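Local coordinates for catalytic domain of the nuclear inclusion protein A (nia) (Tobacco etch virus, PDB 1LVM) that probably cleaves the viral polyprotein at specific sequences, as a chymotrypsin-like cysteine protease of peptidase family C4, at residues T78-Q82 with I93-K97. The protein carries 1 engineered substitution. Sequence-based numbering, arbitrary orientation.
Sequences TTLQQ and IRMPK
Arg94 N donates to Gln81 O at 2.9 Å in a nearly straight bond between two antiparallel strands of a hairpin, although the donor is tilted 31° from the carbonyl plane. The same oxygen receives a CA-H...O contact from Ile93 CA at 3.5 Å, common between antiparallel strands. At the second position, Gln81 N and Arg94 O, a water stands in for a direct bond: it accepts from Gln81 N and donates to Arg94 O at 2.6 Å. Gln82 and Ile93 form the close, regular non-hydrogen-bonded pair next to it.

The side chains of Gln81 and Arg94 run alongside one another, both partly exposed. Arg94 is extended, with CG anti to the backbone N (chi1 -177°), which brings its CD within 3.9 Å of Gln81 OE1; the amide and guanidinium planes are turned 62° apart. Long aliphatic stems with polar ends suit this partly open face, where Trp206 also packs on both residues.

Leu80, Ile93 and Met95 are buried. Leu80 CG meets Ile93 CG2 at 3.7 Å, while Leu80 CD1 reaches Pro96 CD, at the cluster's edge, at 4.1 Å and more loosely Met95 SD. Branched Leu80 and Ile93 suit a buried place between strands, and the flexible thioether of Met95 bends back toward Leu80. Leu63 and Val65 of strand 62-67 touch Leu80 and Met95 respectively. Met95 and Pro96 each touch an apolar side chain of the bound peptide, and Thr79 its backbone, so both segments border the product.

Within the N-terminal sheet of this chymotrypsin-like fold, strand 91-94 lies between strands 48-51 and 81-84, and strand 206-208 flanks the latter.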
loop_
_atom_site.group_PDB
_atom_site.type_symbol
_atom_site.label_atom_id
_atom_site.label_comp_id
_atom_site.label_asym_id
_atom_site.label_seq_id
_atom_site.Cartn_x
_atom_site.Cartn_y
_atom_site.Cartn_z
ATOM N N THR A 78 -4.871 -12.484 15.359
ATOM C CA THR A 78 -3.781 -12.425 16.304
ATOM C C THR A 78 -2.721 -13.442 16.029
ATOM O O THR A 78 -1.640 -13.367 16.624
ATOM C CB THR A 78 -4.300 -12.605 17.754
ATOM O OG1 THR A 78 -4.724 -13.962 17.951
ATOM C CG2 THR A 78 -5.494 -11.699 17.994
ATOM N N THR A 79 -3.024 -14.406 15.150
ATOM C CA THR A 79 -2.042 -15.437 14.794
ATOM C C THR A 79 -1.112 -14.991 13.664
ATOM O O THR A 79 -0.088 -15.624 13.364
ATOM C CB THR A 79 -2.755 -16.756 14.336
ATOM O OG1 THR A 79 -3.434 -16.555 13.072
ATOM C CG2 THR A 79 -3.801 -17.132 15.385
ATOM N N LEU A 80 -1.450 -13.881 13.025
ATOM C CA LEU A 80 -0.627 -13.452 11.914
ATOM C C LEU A 80 0.717 -12.810 12.333
ATOM O O LEU A 80 0.700 -11.859 13.105
ATOM C CB LEU A 80 -1.463 -12.398 11.134
ATOM C CG LEU A 80 -2.075 -12.486 9.732
ATOM C CD1 LEU A 80 -2.127 -13.898 9.237
ATOM C CD2 LEU A 80 -3.427 -11.752 9.681
ATOM N N GLN A 81 1.839 -13.275 11.794
ATOM C CA GLN A 81 3.104 -12.620 12.028
ATOM C C GLN A 81 3.165 -11.270 11.284
ATOM O O GLN A 81 2.722 -11.129 10.127
ATOM C CB GLN A 81 4.261 -13.554 11.621
ATOM C CG GLN A 81 4.376 -14.658 12.698
ATOM C CD GLN A 81 5.690 -15.354 12.585
ATOM O OE1 GLN A 81 5.982 -16.004 11.580
ATOM N NE2 GLN A 81 6.526 -15.192 13.599
ATOM N N GLN A 82 3.688 -10.268 11.980
ATOM C CA GLN A 82 3.764 -8.902 11.488
ATOM C C GLN A 82 5.177 -8.330 11.653
ATOM O O GLN A 82 5.876 -8.596 12.663
ATOM C CB GLN A 82 2.857 -8.029 12.346
ATOM C CG GLN A 82 1.382 -8.417 12.392
ATOM C CD GLN A 82 0.740 -7.854 13.673
ATOM O OE1 GLN A 82 1.193 -8.230 14.771
ATOM N NE2 GLN A 82 -0.250 -6.902 13.555
ATOM N N ILE A 93 2.767 -8.280 6.567
ATOM C CA ILE A 93 2.096 -9.474 7.141
ATOM C C ILE A 93 2.699 -10.714 6.522
ATOM O O ILE A 93 2.879 -10.770 5.273
ATOM C CB ILE A 93 0.659 -9.479 6.705
ATOM C CG1 ILE A 93 -0.034 -8.229 7.223
ATOM C CG2 ILE A 93 -0.074 -10.723 7.189
ATOM C CD1 ILE A 93 -1.458 -8.109 6.617
ATOM N N ARG A 94 3.038 -11.703 7.344
ATOM C CA ARG A 94 3.524 -12.942 6.739
ATOM C C ARG A 94 2.281 -13.852 6.686
ATOM O O ARG A 94 1.687 -14.155 7.720
ATOM C CB ARG A 94 4.645 -13.561 7.589
ATOM C CG ARG A 94 5.204 -14.793 6.937
ATOM C CD ARG A 94 6.355 -15.475 7.714
ATOM N NE ARG A 94 6.728 -16.614 6.892
ATOM C CZ ARG A 94 7.801 -16.676 6.113
ATOM N NH1 ARG A 94 8.652 -15.666 6.063
ATOM N NH2 ARG A 94 7.987 -17.729 5.323
ATOM N N MET A 95 1.864 -14.285 5.503
ATOM C CA MET A 95 0.703 -15.153 5.434
ATOM C C MET A 95 1.122 -16.622 5.769
ATOM O O MET A 95 2.257 -17.035 5.544
ATOM C CB MET A 95 0.083 -15.083 4.034
ATOM C CG MET A 95 -0.488 -13.684 3.710
ATOM S SD MET A 95 -1.864 -13.251 4.819
ATOM C CE MET A 95 -3.183 -14.323 4.302
ATOM N N PRO A 96 0.172 -17.381 6.270
ATOM C CA PRO A 96 0.446 -18.784 6.632
ATOM C C PRO A 96 0.781 -19.613 5.392
ATOM O O PRO A 96 0.465 -19.200 4.289
ATOM C CB PRO A 96 -0.832 -19.216 7.311
ATOM C CG PRO A 96 -1.908 -18.332 6.693
ATOM C CD PRO A 96 -1.193 -16.982 6.629
ATOM N N LYS A 97 1.404 -20.783 5.568
ATOM C CA LYS A 97 1.790 -21.606 4.424
ATOM C C LYS A 97 0.703 -22.049 3.492
ATOM O O LYS A 97 0.952 -22.332 2.296
ATOM C CB LYS A 97 2.543 -22.834 4.892
ATOM C CG LYS A 97 3.910 -22.472 5.406
ATOM C CD LYS A 97 4.627 -23.690 5.934
ATOM C CE LYS A 97 6.074 -23.363 6.215
ATOM N NZ LYS A 97 6.814 -24.628 6.459
HETATM O O HOH W 1 1.767 -15.587 9.935
#